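Hydrolase, isochorismatase family (Pseudomonas putida, PDB 4L07) probably catalyses the hydrolysis of maleamate to maleate and ammonia, acting as a maleamate amidase of the isochorismatase family. Local coordinates at residues A23-D28 with V139-A144; P64-T69 with N110-V115. All coordinates share one frame; numbering follows the deposited sequence.

Interaction 1: A23-D28 with V139-A144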
# COMPACT_ATOMS: atom_id res chain seq x y z
N ALA A 23 0.87 5.90 20.36
CA ALA A 23 2.17 6.03 19.73
C ALA A 23 2.34 7.46 19.22
O ALA A 23 1.35 8.11 18.83
CB ALA A 23 2.34 5.03 18.60
N ILE A 24 3.57 7.95 19.25
CA ILE A 24 3.88 9.30 18.81
C ILE A 24 4.58 9.22 17.45
O ILE A 24 5.57 8.50 17.29
CB ILE A 24 4.80 10.04 19.82
CG1 ILE A 24 4.39 9.77 21.29
CG2 ILE A 24 4.95 11.53 19.48
CD1 ILE A 24 2.97 10.18 21.69
N ILE A 25 4.06 9.96 16.47
CA ILE A 25 4.71 10.08 15.17
C ILE A 25 5.22 11.51 15.01
O ILE A 25 4.44 12.46 15.05
CB ILE A 25 3.76 9.73 14.00
CG1 ILE A 25 3.07 8.39 14.25
CG2 ILE A 25 4.52 9.77 12.68
CD1 ILE A 25 1.84 8.15 13.38
N VAL A 26 6.53 11.65 14.85
CA VAL A 26 7.15 12.97 14.67
C VAL A 26 7.54 13.11 13.20
O VAL A 26 8.51 12.52 12.73
CB VAL A 26 8.39 13.14 15.58
CG1 VAL A 26 8.95 14.56 15.48
CG2 VAL A 26 8.02 12.81 17.01
N VAL A 27 6.74 13.89 12.47
CA VAL A 27 6.87 13.99 11.02
C VAL A 27 7.88 15.05 10.57
O VAL A 27 7.63 16.25 10.70
CB VAL A 27 5.50 14.28 10.36
CG1 VAL A 27 5.63 14.32 8.84
CG2 VAL A 27 4.47 13.26 10.79
N ASP A 28 9.01 14.59 10.04
CA ASP A 28 9.96 15.43 9.31
C ASP A 28 10.46 16.66 10.07
O ASP A 28 10.62 17.74 9.47
CB ASP A 28 9.37 15.87 7.95
CG ASP A 28 9.04 14.70 7.04
OD1 ASP A 28 9.50 13.57 7.31
OD2 ASP A 28 8.32 14.92 6.04
N VAL A 139 -2.76 7.35 17.54
CA VAL A 139 -1.51 8.02 17.21
C VAL A 139 -1.61 9.52 17.49
O VAL A 139 -2.67 10.13 17.30
CB VAL A 139 -1.04 7.77 15.75
CG1 VAL A 139 -0.74 6.29 15.54
CG2 VAL A 139 -2.06 8.26 14.73
N VAL A 140 -0.51 10.08 17.98
CA VAL A 140 -0.39 11.53 18.12
C VAL A 140 0.59 12.00 17.05
O VAL A 140 1.74 11.54 16.97
CB VAL A 140 0.03 11.99 19.54
CG1 VAL A 140 -0.64 11.16 20.63
CG2 VAL A 140 1.53 11.97 19.69
N VAL A 141 0.11 12.90 16.19
CA VAL A 141 0.91 13.36 15.06
C VAL A 141 1.41 14.77 15.32
O VAL A 141 0.64 15.66 15.69
CB VAL A 141 0.13 13.28 13.73
CG1 VAL A 141 1.03 13.65 12.56
CG2 VAL A 141 -0.44 11.88 13.51
N THR A 142 2.72 14.96 15.12
CA THR A 142 3.41 16.24 15.28
C THR A 142 4.35 16.41 14.09
O THR A 142 4.57 15.46 13.34
CB THR A 142 4.26 16.25 16.57
OG1 THR A 142 5.35 15.32 16.44
CG2 THR A 142 3.43 15.89 17.80
N GLY A 143 4.89 17.61 13.90
CA GLY A 143 5.92 17.79 12.87
C GLY A 143 5.77 18.98 11.93
O GLY A 143 5.13 19.97 12.26
N ALA A 144 6.39 18.85 10.76
CA ALA A 144 6.39 19.91 9.75
C ALA A 144 6.21 19.31 8.35
O ALA A 144 6.81 18.28 8.05
CB ALA A 144 7.70 20.69 9.82
O HOH W 1 7.99 17.60 5.57
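Ala23 to Val27 pair one-to-one with Val139 to Gly143 as parallel strands, their axes 14° apart and 4.4 Å from each other at closest approach. Ala23 O takes the N-H of Val140, Ile25 gives its N-H to Val140 O and its own O to Thr142 N, and Val27 continues the alternation with Thr142 O and Ala144 N. Four of these bonds run nearly straight off their carbonyls; the exception is Val27 N, which lies tilted 35° from the carbonyl plane of Thr142. Gly143, with a phi of 132°, takes a backbone shape in which a CB would collide with Val27 O; its CA makes a CA-H...O contact of 3.2 Å to that oxygen.

On the face carrying Ile25, Val27, Val139 and Val141, the contacts are staggered. The CD1 tip of Ile25 reaches back over the neighbouring strand to Val139 CB at 3.7 Å, while Val27 CG2 leans obliquely against Val141 CG1 at 3.9 Å. On the other face Thr142 OG1, placed between its backbone N and carbonyl carbon, makes a weak bond of 3.3 Å to Ile25 O and comes close to Val26 CA. Where the strands part, a water lies within hydrogen-bonding distance of both Asp28 OD2 (2.7 Å) and Ala144 O, though it has more acceptors in reach than protons to give. Asp28 OD2 also forms a salt bridge with Lys116.

These are the central strands of an alpha/beta sheet. Helix 45-60 packs on Ile24, Val26 and Thr142, helix 146-159 meets Val27 and Val139 from the opposite face, and strand 65-70 continues the sheet beyond 23-28.

Interaction 2: P64-T69 with N110-V115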
# COMPACT_ATOMS: atom_id res chain seq x y z
N PRO A 64 5.39 3.53 21.79
CA PRO A 64 6.25 3.75 20.62
C PRO A 64 6.41 5.23 20.26
O PRO A 64 5.44 5.99 20.28
CB PRO A 64 5.53 2.99 19.50
CG PRO A 64 4.82 1.89 20.22
CD PRO A 64 4.36 2.51 21.51
N VAL A 65 7.64 5.62 19.95
CA VAL A 65 7.96 6.97 19.46
C VAL A 65 8.73 6.79 18.16
O VAL A 65 9.81 6.22 18.16
CB VAL A 65 8.83 7.76 20.47
CG1 VAL A 65 9.34 9.06 19.84
CG2 VAL A 65 8.05 8.05 21.75
N ILE A 66 8.15 7.26 17.06
CA ILE A 66 8.73 7.05 15.73
C ILE A 66 8.91 8.38 14.99
O ILE A 66 7.95 9.16 14.86
CB ILE A 66 7.87 6.08 14.88
CG1 ILE A 66 7.74 4.72 15.58
CG2 ILE A 66 8.47 5.89 13.49
CD1 ILE A 66 6.62 3.85 15.05
N PHE A 67 10.13 8.64 14.52
CA PHE A 67 10.45 9.83 13.73
C PHE A 67 10.48 9.50 12.25
O PHE A 67 10.90 8.41 11.86
CB PHE A 67 11.83 10.37 14.13
CG PHE A 67 11.90 10.91 15.53
CD1 PHE A 67 12.02 10.05 16.62
CD2 PHE A 67 11.87 12.28 15.75
CE1 PHE A 67 12.09 10.55 17.92
CE2 PHE A 67 11.94 12.79 17.05
CZ PHE A 67 12.05 11.93 18.13
N THR A 68 10.05 10.45 11.42
CA THR A 68 10.15 10.30 9.96
C THR A 68 11.06 11.36 9.35
O THR A 68 11.24 12.44 9.92
CB THR A 68 8.76 10.35 9.28
OG1 THR A 68 8.32 11.70 9.17
CG2 THR A 68 7.74 9.55 10.07
N THR A 69 11.63 11.03 8.20
CA THR A 69 12.45 11.97 7.44
C THR A 69 12.28 11.65 5.96
O THR A 69 12.06 10.49 5.58
CB THR A 69 13.95 11.91 7.86
OG1 THR A 69 14.67 13.01 7.28
CG2 THR A 69 14.60 10.60 7.44
N ASN A 110 17.90 5.11 20.63
CA ASN A 110 16.89 4.03 20.58
C ASN A 110 15.78 4.30 19.55
O ASN A 110 15.18 3.36 19.03
CB ASN A 110 16.19 3.85 21.94
CG ASN A 110 16.94 2.91 22.88
OD1 ASN A 110 16.42 2.58 23.95
ND2 ASN A 110 18.13 2.48 22.51
N ASP A 111 15.49 5.58 19.31
CA ASP A 111 14.31 5.97 18.53
C ASP A 111 14.40 5.53 17.07
O ASP A 111 15.39 5.82 16.38
CB ASP A 111 14.10 7.50 18.59
CG ASP A 111 13.84 8.01 20.01
OD1 ASP A 111 13.41 7.23 20.89
OD2 ASP A 111 14.05 9.22 20.24
N VAL A 112 13.36 4.84 16.60
CA VAL A 112 13.28 4.41 15.21
C VAL A 112 13.04 5.59 14.28
O VAL A 112 12.18 6.44 14.54
CB VAL A 112 12.17 3.35 15.02
CG1 VAL A 112 11.91 3.08 13.54
CG2 VAL A 112 12.53 2.07 15.76
N VAL A 113 13.84 5.65 13.21
CA VAL A 113 13.62 6.61 12.14
C VAL A 113 13.13 5.87 10.89
O VAL A 113 13.70 4.86 10.49
CB VAL A 113 14.90 7.42 11.83
CG1 VAL A 113 14.68 8.39 10.67
CG2 VAL A 113 15.33 8.19 13.08
N VAL A 114 12.04 6.37 10.31
CA VAL A 114 11.52 5.83 9.05
C VAL A 114 11.81 6.83 7.92
O VAL A 114 11.48 8.02 8.02
CB VAL A 114 10.01 5.49 9.15
CG1 VAL A 114 9.26 6.58 9.87
CG2 VAL A 114 9.39 5.24 7.78
N VAL A 115 12.44 6.34 6.85
CA VAL A 115 12.75 7.18 5.69
C VAL A 115 11.63 7.00 4.67
O VAL A 115 11.21 5.88 4.39
CB VAL A 115 14.12 6.84 5.06
CG1 VAL A 115 14.38 7.70 3.83
CG2 VAL A 115 15.23 7.03 6.07
O HOH W 2 11.31 3.90 18.35
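Phe67 and Asp111 meet obliquely, with ring and carboxylate planes only 24° apart. OD2 of Asp111 comes to 3.3 Å from CE1 of Phe67, and Asp111 CB rests against CE1 and CD1; the acid itself is held by Arg59 in a salt bridge and by Gln108 N. Near the ring plane, at its edge, lies Val112 O, the acceptor for the N-H of Phe67 itself. Phe67 O then receives Val114 N at 2.8 Å, and Thr69 N returns a bond to Val114 O, giving parallel pairing that begins in earnest at Phe67 and Val113. Ahead of it the strands diverge, and a water spans the gap, donating to Val65 O and accepting from Val112 N.

Thr68 and Val114 lie side by side and point the same way, their CG2 and CG1 methyls tightly packed at 3.3 Å. Val114 CG1 sits between its own backbone N and carbonyl carbon (chi1 43°), which also presses it toward Phe67 O at 3.2 Å. Ile66 CG2 crosses to the same methyl at 3.8 Å. On the other face Thr69 CG2 is shared by two valines, touching Val113 CG1 and, alongside it, Val115 CG2, each at 3.9 Å, while Thr69 OG1 bonds to Val99 O.

Strand 112-116 is an outermost strand of the sheet within this chain, and Val112 packs on Gly75 of the second subunit. Strand 65-70 is bonded on its other side to strand 22-27, and helix 45-60 lies against Val65.

How the interactions relate
The two contacts are seams of one parallel sheet, ordered 112-116, 65-70, 22-27, 138-144, and are separated by the seam between 65-70 and 22-27; their centres are 9 Å apart. Strands 22-27 and 65-70 join them through probable hydrogen bonds from Val26 N to Ile66 O and from Ile66 N to Ile24 O, both 2.9 Å. Asp28, ending its strand in interaction 1, bonds through OD1 to Thr68 OG1 of interaction 2 and through OD2 to Lys116, which directly follows Val115. With Cys149 touching Asp28, this fits the Asp-Lys-Cys catalytic triad of related amidases. A sulfate about 5 Å from the Asp28 side chain, probably from the crystallisation liquor, may mark the pocket.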